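Local atomic coordinates of cadherin-23 (Mus musculus, PDB entry 5VH2), a protein that is a calcium-binding cadherin that probably serves cell adhesion and mechanotransduction in hearing, built from extracellular repeats of which two are present here. Residues 6-11 with 29-34; 81-86 with 95-100; 129-134 with 170-175. The protein carries 1 engineered substitution. All coordinates share one frame; numbering follows the deposited sequence.

Interaction 1: residues 6-11 with 29-34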
loop_
_atom_site.group_PDB
_atom_site.type_symbol
_atom_site.label_atom_id
_atom_site.label_comp_id
_atom_site.label_asym_id
_atom_site.label_seq_id
_atom_site.Cartn_x
_atom_site.Cartn_y
_atom_site.Cartn_z
ATOM N N PRO A 6 -15.539 -32.074 17.588
ATOM C CA PRO A 6 -15.641 -30.634 17.824
ATOM C C PRO A 6 -16.424 -29.928 16.736
ATOM O O PRO A 6 -16.277 -30.244 15.556
ATOM C CB PRO A 6 -14.176 -30.140 17.813
ATOM C CG PRO A 6 -13.360 -31.368 17.980
ATOM C CD PRO A 6 -14.149 -32.454 17.274
ATOM N N VAL A 7 -17.243 -28.979 17.156
ATOM C CA VAL A 7 -17.972 -28.125 16.238
ATOM C C VAL A 7 -17.574 -26.685 16.568
ATOM O O VAL A 7 -17.711 -26.260 17.726
ATOM C CB VAL A 7 -19.481 -28.286 16.443
ATOM C CG1 VAL A 7 -20.247 -27.405 15.473
ATOM C CG2 VAL A 7 -19.868 -29.749 16.283
ATOM N N PHE A 8 -17.052 -25.957 15.567
ATOM C CA PHE A 8 -16.784 -24.536 15.703
ATOM C C PHE A 8 -18.087 -23.775 15.893
ATOM O O PHE A 8 -19.147 -24.240 15.506
ATOM C CB PHE A 8 -16.022 -23.990 14.481
ATOM C CG PHE A 8 -14.560 -24.365 14.470
ATOM C CD1 PHE A 8 -13.615 -23.582 15.118
ATOM C CD2 PHE A 8 -14.134 -25.509 13.821
ATOM C CE1 PHE A 8 -12.267 -23.930 15.095
ATOM C CE2 PHE A 8 -12.790 -25.859 13.789
ATOM C CZ PHE A 8 -11.854 -25.072 14.437
ATOM N N THR A 9 -18.016 -22.600 16.519
ATOM C CA THR A 9 -19.219 -21.755 16.672
ATOM C C THR A 9 -19.653 -21.087 15.381
ATOM O O THR A 9 -20.741 -20.552 15.327
ATOM C CB THR A 9 -19.049 -20.662 17.716
ATOM O OG1 THR A 9 -18.003 -19.782 17.304
ATOM C CG2 THR A 9 -18.721 -21.261 19.047
ATOM N N GLN A 10 -18.792 -21.060 14.369
ATOM C CA GLN A 10 -19.177 -20.526 13.035
ATOM C C GLN A 10 -18.552 -21.366 11.910
ATOM O O GLN A 10 -17.424 -21.853 12.078
ATOM C CB GLN A 10 -18.751 -19.059 12.883
ATOM C CG GLN A 10 -19.546 -18.098 13.717
ATOM C CD GLN A 10 -19.153 -16.662 13.484
ATOM O OE1 GLN A 10 -18.418 -16.064 14.274
ATOM N NE2 GLN A 10 -19.747 -16.060 12.446
ATOM N N GLN A 11 -19.274 -21.534 10.792
ATOM C CA GLN A 11 -18.758 -22.211 9.593
ATOM C C GLN A 11 -17.646 -21.410 8.883
ATOM O O GLN A 11 -16.607 -21.966 8.520
ATOM C CB GLN A 11 -19.893 -22.505 8.604
ATOM C CG GLN A 11 -20.641 -23.776 8.944
ATOM C CD GLN A 11 -21.494 -24.295 7.798
ATOM O OE1 GLN A 11 -22.629 -23.897 7.683
ATOM N NE2 GLN A 11 -20.980 -25.238 7.003
ATOM N N ILE A 29 -8.612 -12.715 14.797
ATOM C CA ILE A 29 -9.926 -13.174 15.216
ATOM C C ILE A 29 -9.749 -14.387 16.125
ATOM O O ILE A 29 -8.735 -15.074 16.025
ATOM C CB ILE A 29 -10.823 -13.558 13.997
ATOM C CG1 ILE A 29 -12.236 -13.944 14.464
ATOM C CG2 ILE A 29 -10.196 -14.697 13.199
ATOM C CD1 ILE A 29 -13.284 -13.771 13.418
ATOM N N VAL A 30 -10.724 -14.649 16.996
ATOM C CA VAL A 30 -10.680 -15.842 17.851
ATOM C C VAL A 30 -11.669 -16.906 17.392
ATOM O O VAL A 30 -12.881 -16.629 17.257
ATOM C CB VAL A 30 -10.919 -15.531 19.337
ATOM C CG1 VAL A 30 -12.279 -14.858 19.571
ATOM C CG2 VAL A 30 -10.733 -16.804 20.169
ATOM N N VAL A 31 -11.145 -18.114 17.154
ATOM C CA VAL A 31 -12.030 -19.240 16.825
ATOM C C VAL A 31 -12.327 -20.047 18.087
ATOM O O VAL A 31 -11.613 -19.956 19.090
ATOM C CB VAL A 31 -11.474 -20.165 15.697
ATOM C CG1 VAL A 31 -11.325 -19.382 14.398
ATOM C CG2 VAL A 31 -10.150 -20.800 16.092
ATOM N N ARG A 32 -13.381 -20.834 18.008
ATOM C CA ARG A 32 -13.791 -21.643 19.141
ATOM C C ARG A 32 -14.598 -22.858 18.679
ATOM O O ARG A 32 -15.618 -22.710 17.975
ATOM C CB ARG A 32 -14.600 -20.820 20.159
ATOM C CG ARG A 32 -14.500 -21.476 21.523
ATOM C CD ARG A 32 -15.489 -21.025 22.572
ATOM N NE ARG A 32 -15.618 -22.121 23.529
ATOM C CZ ARG A 32 -16.507 -22.156 24.523
ATOM N NH1 ARG A 32 -17.404 -21.170 24.692
ATOM N NH2 ARG A 32 -16.551 -23.233 25.310
ATOM N N ALA A 33 -14.104 -24.042 19.053
ATOM C CA ALA A 33 -14.815 -25.277 18.803
ATOM C C ALA A 33 -15.087 -25.941 20.124
ATOM O O ALA A 33 -14.193 -26.100 20.935
ATOM C CB ALA A 33 -14.029 -26.207 17.896
ATOM N N THR A 34 -16.334 -26.326 20.328
ATOM C CA THR A 34 -16.771 -26.945 21.550
ATOM C C THR A 34 -16.869 -28.451 21.304
ATOM O O THR A 34 -17.253 -28.896 20.209
ATOM C CB THR A 34 -18.108 -26.354 21.981
ATOM O OG1 THR A 34 -18.946 -26.250 20.826
ATOM C CG2 THR A 34 -17.891 -24.982 22.508
#
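F8 and A33 form the apolar heart of this contact. The A33 methyl sits over the centre of one face of the F8 ring in a CH-pi contact, with CB 3.8 Å from the ring centroid and only 10° off the ring normal. F8 CG stands anti to the carbonyl carbon, beside the backbone N (chi1 -76°), and chi2 of -87° turns the ring so that one face meets the methyl; further along, CE1 reaches V31 CB at 3.9 Å, meeting it at a slant. P6 adds its ring carbon CB, 3.9 Å from A33 CB, on the same buried side.

F8 belongs to the short opening strand, 7-8, of a cadherin repeat, and A33 to strand 27-34, which runs antiparallel to it; strand 7-8 forms the edge of one sheet of the Greek-key sandwich. The chain then leaves this sheet and enters strand 12-19 of the other one. F8 and A33 both face the core between the two sheets.

Backbone bonds hold the register. V7 and T34 make a hydrogen-bonded pair: V7 N gives to T34 O at 3.1 Å, and T34 N gives to V7 O at 2.9 Å. V7 O also takes a weak bond from T34 OG1 at 3.3 Å. Past the non-hydrogen-bonded pair F8-A33, T9 N meets R32 O at 2.8 Å. The hydroxyl of T9 turns to Y13 OH, which also bonds R32 N, while A33 N bonds the hydroxyl of Y46.

Interaction 2: residues 81-86 with 95-100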
loop_
_atom_site.group_PDB
_atom_site.type_symbol
_atom_site.label_atom_id
_atom_site.label_comp_id
_atom_site.label_asym_id
_atom_site.label_seq_id
_atom_site.Cartn_x
_atom_site.Cartn_y
_atom_site.Cartn_z
ATOM N N MET A 81 -8.443 -18.999 5.173
ATOM C CA MET A 81 -7.664 -20.026 5.866
ATOM C C MET A 81 -8.560 -21.164 6.278
ATOM O O MET A 81 -9.677 -20.934 6.722
ATOM C CB MET A 81 -7.039 -19.455 7.136
ATOM C CG MET A 81 -5.774 -18.687 6.908
ATOM S SD MET A 81 -5.283 -17.727 8.311
ATOM C CE MET A 81 -6.476 -16.391 8.246
ATOM N N ASN A 82 -8.041 -22.386 6.193
ATOM C CA ASN A 82 -8.790 -23.570 6.626
ATOM C C ASN A 82 -8.279 -23.960 7.972
ATOM O O ASN A 82 -7.056 -24.180 8.126
ATOM C CB ASN A 82 -8.539 -24.746 5.696
ATOM C CG ASN A 82 -9.430 -24.728 4.482
ATOM O OD1 ASN A 82 -9.427 -23.787 3.723
ATOM N ND2 ASN A 82 -10.185 -25.789 4.280
ATOM N N VAL A 83 -9.201 -24.103 8.938
ATOM C CA VAL A 83 -8.799 -24.433 10.314
ATOM C C VAL A 83 -9.405 -25.768 10.738
ATOM O O VAL A 83 -10.564 -26.061 10.406
ATOM C CB VAL A 83 -9.233 -23.320 11.276
ATOM C CG1 VAL A 83 -8.860 -23.648 12.708
ATOM C CG2 VAL A 83 -8.570 -22.010 10.900
ATOM N N SER A 84 -8.636 -26.563 11.480
ATOM C CA SER A 84 -9.153 -27.796 12.079
ATOM C C SER A 84 -9.114 -27.713 13.621
ATOM O O SER A 84 -8.247 -27.022 14.221
ATOM C CB SER A 84 -8.360 -29.001 11.590
ATOM O OG SER A 84 -7.073 -29.055 12.200
ATOM N N ALA A 85 -10.060 -28.408 14.259
ATOM C CA ALA A 85 -10.006 -28.637 15.684
ATOM C C ALA A 85 -10.058 -30.127 15.878
ATOM O O ALA A 85 -10.993 -30.789 15.462
ATOM C CB ALA A 85 -11.175 -27.975 16.369
ATOM N N THR A 86 -9.054 -30.653 16.543
ATOM C CA THR A 86 -8.911 -32.078 16.752
ATOM C C THR A 86 -9.086 -32.343 18.242
ATOM O O THR A 86 -8.412 -31.710 19.046
ATOM C CB THR A 86 -7.504 -32.469 16.313
ATOM O OG1 THR A 86 -7.318 -32.075 14.958
ATOM C CG2 THR A 86 -7.296 -33.916 16.407
ATOM N N GLY A 95 -13.005 -31.300 13.581
ATOM C CA GLY A 95 -14.041 -30.357 13.139
ATOM C C GLY A 95 -13.407 -29.279 12.273
ATOM O O GLY A 95 -12.186 -29.141 12.254
ATOM N N PHE A 96 -14.216 -28.542 11.511
ATOM C CA PHE A 96 -13.657 -27.685 10.450
ATOM C C PHE A 96 -14.403 -26.382 10.310
ATOM O O PHE A 96 -15.614 -26.333 10.512
ATOM C CB PHE A 96 -13.683 -28.410 9.100
ATOM C CG PHE A 96 -12.930 -29.719 9.079
ATOM C CD1 PHE A 96 -11.555 -29.758 8.800
ATOM C CD2 PHE A 96 -13.590 -30.904 9.313
ATOM C CE1 PHE A 96 -10.877 -30.956 8.774
ATOM C CE2 PHE A 96 -12.929 -32.110 9.259
ATOM C CZ PHE A 96 -11.575 -32.140 8.983
ATOM N N CYS A 97 -13.660 -25.334 9.977
ATOM C CA CYS A 97 -14.223 -24.033 9.567
ATOM C C CYS A 97 -13.246 -23.373 8.586
ATOM O O CYS A 97 -12.134 -23.888 8.341
ATOM C CB CYS A 97 -14.419 -23.120 10.782
ATOM S SG CYS A 97 -12.897 -22.621 11.615
ATOM N N SER A 98 -13.611 -22.207 8.068
ATOM C CA SER A 98 -12.618 -21.356 7.425
ATOM C C SER A 98 -12.643 -19.947 7.999
ATOM O O SER A 98 -13.557 -19.582 8.736
ATOM C CB SER A 98 -12.807 -21.363 5.907
ATOM O OG SER A 98 -12.589 -22.668 5.379
ATOM N N VAL A 99 -11.616 -19.164 7.703
ATOM C CA VAL A 99 -11.488 -17.824 8.240
ATOM C C VAL A 99 -11.167 -16.861 7.102
ATOM O O VAL A 99 -10.169 -17.041 6.386
ATOM C CB VAL A 99 -10.393 -17.762 9.321
ATOM C CG1 VAL A 99 -10.253 -16.342 9.884
ATOM C CG2 VAL A 99 -10.727 -18.720 10.454
ATOM N N TYR A 100 -12.047 -15.879 6.898
ATOM C CA TYR A 100 -11.932 -14.949 5.773
ATOM C C TYR A 100 -11.397 -13.657 6.349
ATOM O O TYR A 100 -12.036 -13.047 7.236
ATOM C CB TYR A 100 -13.312 -14.760 5.118
ATOM C CG TYR A 100 -13.422 -13.800 3.927
ATOM C CD1 TYR A 100 -12.667 -13.995 2.758
ATOM C CD2 TYR A 100 -14.391 -12.791 3.916
ATOM C CE1 TYR A 100 -12.796 -13.140 1.664
ATOM C CE2 TYR A 100 -14.539 -11.934 2.835
ATOM C CZ TYR A 100 -13.722 -12.102 1.702
ATOM O OH TYR A 100 -13.830 -11.246 0.599
#
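The ring of F96 reaches toward its partner strand, with V83 O and S84 CB set obliquely to it. Its CE1 comes within 4.3 Å of S84 CB. F96 and N82 lie on the same face of the sheet as S84 and S98. The other flat group there is the amide of N82, whose OD1 lies 3.7 Å from S98 OG, a loose polar neighbour rather than a hydrogen bond.

Under these groups the two strands are joined by three antiparallel hydrogen-bonded pairs, M81-V99, V83-C97 and A85-G95, each closed by two N-H...O bonds. The bond from V83 N to C97 O is nearly straight, with 176° at the hydrogen and a length of 3.0 Å. The non-hydrogen-bonded pairs N82-S98 and S84-F96 come in between.

On the inner side the contacts are apolar. V83 CB touches C97 SG at 3.7 Å, the sulphur lying between the backbone N and the carbonyl carbon (chi1 65°). V83 CG2 meets V99 CG2 at 4.0 Å. M81 bends at chi3 (-74°), and its CE comes to 4.1 Å from V99 CG1.

This is the last beta hairpin of the cadherin repeat, strands 78-87 and 94-104, in the middle of the second sheet of the sandwich. F8 of the opposing sheet packs on V83, A85 and C97. Strand 44-50 flanks the 81-86 side through backbone bonds from N82, S84 and T86, and on the other side strand 12-19 runs parallel to 94-104, with Y13 packing on C97.

Interaction 3: residues 129-134 with 170-175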
loop_
_atom_site.group_PDB
_atom_site.type_symbol
_atom_site.label_atom_id
_atom_site.label_comp_id
_atom_site.label_asym_id
_atom_site.label_seq_id
_atom_site.Cartn_x
_atom_site.Cartn_y
_atom_site.Cartn_z
ATOM N N GLY A 129 3.185 32.878 -18.249
ATOM C CA GLY A 129 2.060 31.989 -18.102
ATOM C C GLY A 129 1.765 31.082 -19.297
ATOM O O GLY A 129 0.699 30.460 -19.356
ATOM N N THR A 130 2.710 30.972 -20.229
ATOM C CA THR A 130 2.640 29.959 -21.286
ATOM C C THR A 130 2.875 28.558 -20.692
ATOM O O THR A 130 3.821 28.354 -19.883
ATOM C CB THR A 130 3.719 30.223 -22.346
ATOM O OG1 THR A 130 3.637 31.581 -22.784
ATOM C CG2 THR A 130 3.568 29.278 -23.545
ATOM N N GLU A 131 2.022 27.606 -21.072
ATOM C CA GLU A 131 2.188 26.237 -20.605
ATOM C C GLU A 131 3.297 25.543 -21.402
ATOM O O GLU A 131 3.289 25.551 -22.628
ATOM C CB GLU A 131 0.873 25.451 -20.699
ATOM C CG GLU A 131 -0.221 25.942 -19.753
ATOM C CD GLU A 131 -1.640 25.534 -20.213
ATOM O OE1 GLU A 131 -2.514 25.135 -19.378
ATOM O OE2 GLU A 131 -1.881 25.634 -21.447
ATOM N N ILE A 132 4.230 24.926 -20.675
ATOM C CA ILE A 132 5.453 24.348 -21.244
ATOM C C ILE A 132 5.346 22.835 -21.426
ATOM O O ILE A 132 5.739 22.286 -22.451
ATOM C CB ILE A 132 6.659 24.633 -20.307
ATOM C CG1 ILE A 132 6.846 26.126 -20.101
ATOM C CG2 ILE A 132 7.951 24.046 -20.870
ATOM C CD1 ILE A 132 6.894 26.888 -21.402
ATOM N N VAL A 133 4.884 22.178 -20.373
ATOM C CA VAL A 133 4.732 20.721 -20.326
ATOM C C VAL A 133 3.952 20.418 -19.041
ATOM O O VAL A 133 3.800 21.300 -18.174
ATOM C CB VAL A 133 6.107 19.989 -20.331
ATOM C CG1 VAL A 133 6.785 20.100 -18.973
ATOM C CG2 VAL A 133 5.973 18.528 -20.773
ATOM N N ARG A 134 3.446 19.196 -18.916
ATOM C CA ARG A 134 2.703 18.831 -17.717
ATOM C C ARG A 134 3.179 17.540 -17.077
ATOM O O ARG A 134 3.204 16.489 -17.722
ATOM C CB ARG A 134 1.237 18.721 -18.036
ATOM C CG ARG A 134 0.405 18.560 -16.794
ATOM C CD ARG A 134 -1.028 18.224 -17.129
ATOM N NE ARG A 134 -1.738 17.875 -15.914
ATOM C CZ ARG A 134 -3.034 17.620 -15.852
ATOM N NH1 ARG A 134 -3.578 17.344 -14.674
ATOM N NH2 ARG A 134 -3.795 17.664 -16.949
ATOM N N VAL A 170 1.173 21.358 -14.011
ATOM C CA VAL A 170 1.497 22.080 -15.235
ATOM C C VAL A 170 2.623 23.055 -14.917
ATOM O O VAL A 170 2.537 23.828 -13.944
ATOM C CB VAL A 170 0.281 22.860 -15.812
ATOM C CG1 VAL A 170 0.701 23.793 -16.932
ATOM C CG2 VAL A 170 -0.782 21.901 -16.344
ATOM N N ILE A 171 3.687 23.007 -15.721
ATOM C CA ILE A 171 4.791 23.935 -15.578
ATOM C C ILE A 171 4.532 25.080 -16.543
ATOM O O ILE A 171 4.206 24.844 -17.727
ATOM C CB ILE A 171 6.130 23.259 -15.892
ATOM C CG1 ILE A 171 6.479 22.276 -14.764
ATOM C CG2 ILE A 171 7.235 24.287 -16.051
ATOM C CD1 ILE A 171 7.602 21.313 -15.108
ATOM N N THR A 172 4.674 26.318 -16.047
ATOM C CA THR A 172 4.435 27.530 -16.853
ATOM C C THR A 172 5.649 28.447 -16.831
ATOM O O THR A 172 6.574 28.269 -16.031
ATOM C CB THR A 172 3.242 28.326 -16.336
ATOM O OG1 THR A 172 3.352 28.473 -14.910
ATOM C CG2 THR A 172 1.925 27.621 -16.727
ATOM N N VAL A 173 5.650 29.437 -17.714
ATOM C CA VAL A 173 6.694 30.460 -17.679
ATOM C C VAL A 173 6.339 31.546 -16.647
ATOM O O VAL A 173 5.267 32.153 -16.668
ATOM C CB VAL A 173 6.942 31.029 -19.085
ATOM C CG1 VAL A 173 7.859 32.218 -19.048
ATOM C CG2 VAL A 173 7.568 29.946 -19.946
ATOM N N LYS A 174 7.261 31.740 -15.724
ATOM C CA LYS A 174 7.115 32.611 -14.575
ATOM C C LYS A 174 7.821 33.919 -14.841
ATOM O O LYS A 174 7.248 34.960 -14.608
ATOM C CB LYS A 174 7.756 31.938 -13.363
ATOM C CG LYS A 174 7.608 32.674 -12.031
ATOM C CD LYS A 174 8.235 31.811 -10.930
ATOM C CE LYS A 174 8.733 32.660 -9.787
ATOM N NZ LYS A 174 8.824 31.855 -8.543
ATOM N N GLY A 175 9.063 33.838 -15.319
ATOM C CA GLY A 175 9.868 35.006 -15.674
ATOM C C GLY A 175 10.357 34.949 -17.116
ATOM O O GLY A 175 9.844 34.178 -17.929
#
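Strands 131-139 and 170-173 are the central antiparallel pair of a four-stranded sheet in the second cadherin repeat, and I132 and V173 meet across them on its inner side. I132 CD1 touches V173 CG2 at 3.5 Å. V133 CG1 and I171 CD1 lie 4.1 Å apart, with these side chains running side by side in the same direction.

Two irregularities shape the backbone. I132 and V133 together face the single residue I171: I132 N donates to I171 O at 2.9 Å, and V133 O receives I171 N at 3.0 Å. With I132 at phi/psi -100°/-48°, this is a classic beta bulge, and it turns both I132 and V133 to the core, where I132 packs on A120 and I122 and V133 on V204. Just before the strand, G129 and T130 share V173 in the same manner. G129 N gives to V173 O at 2.7 Å, while T130 O takes V173 N at 3.0 Å. The positive phi of G129 (76°) makes this a G1 bulge.

On the outer face V170 is gripped by the aliphatic parts of two charged side chains. Its CG1 lies 3.7 Å from E131 CG, and its CG2 is 3.6 Å from R134 CG. R134 runs extended from CG to NE past that methyl, and its NE goes on to bond T168 O. T172 CG2 lies against E131 CG on the same face.

In the fold
Interactions 1 and 2 lie in the two facing sheets of one cadherin repeat, their centres about 8 Å apart. Q11 O lies 3.0 Å from S98 N, probably a hydrogen bond, where the chain has crossed between sheets. Interaction 1 comes near a calcium ion bound by E4, D35, D37, G41 and D87: the side chain of P6 is about 5 Å from it. G95 of interaction 2 is about 10 Å from a calcium ion, and D35 and D87 directly follow T34 and T86. Interaction 3 lies in the next repeat, across the linker with its own calcium and sodium ions. Its nearest atoms are about 42 Å from interaction 1 and 34 Å from interaction 2.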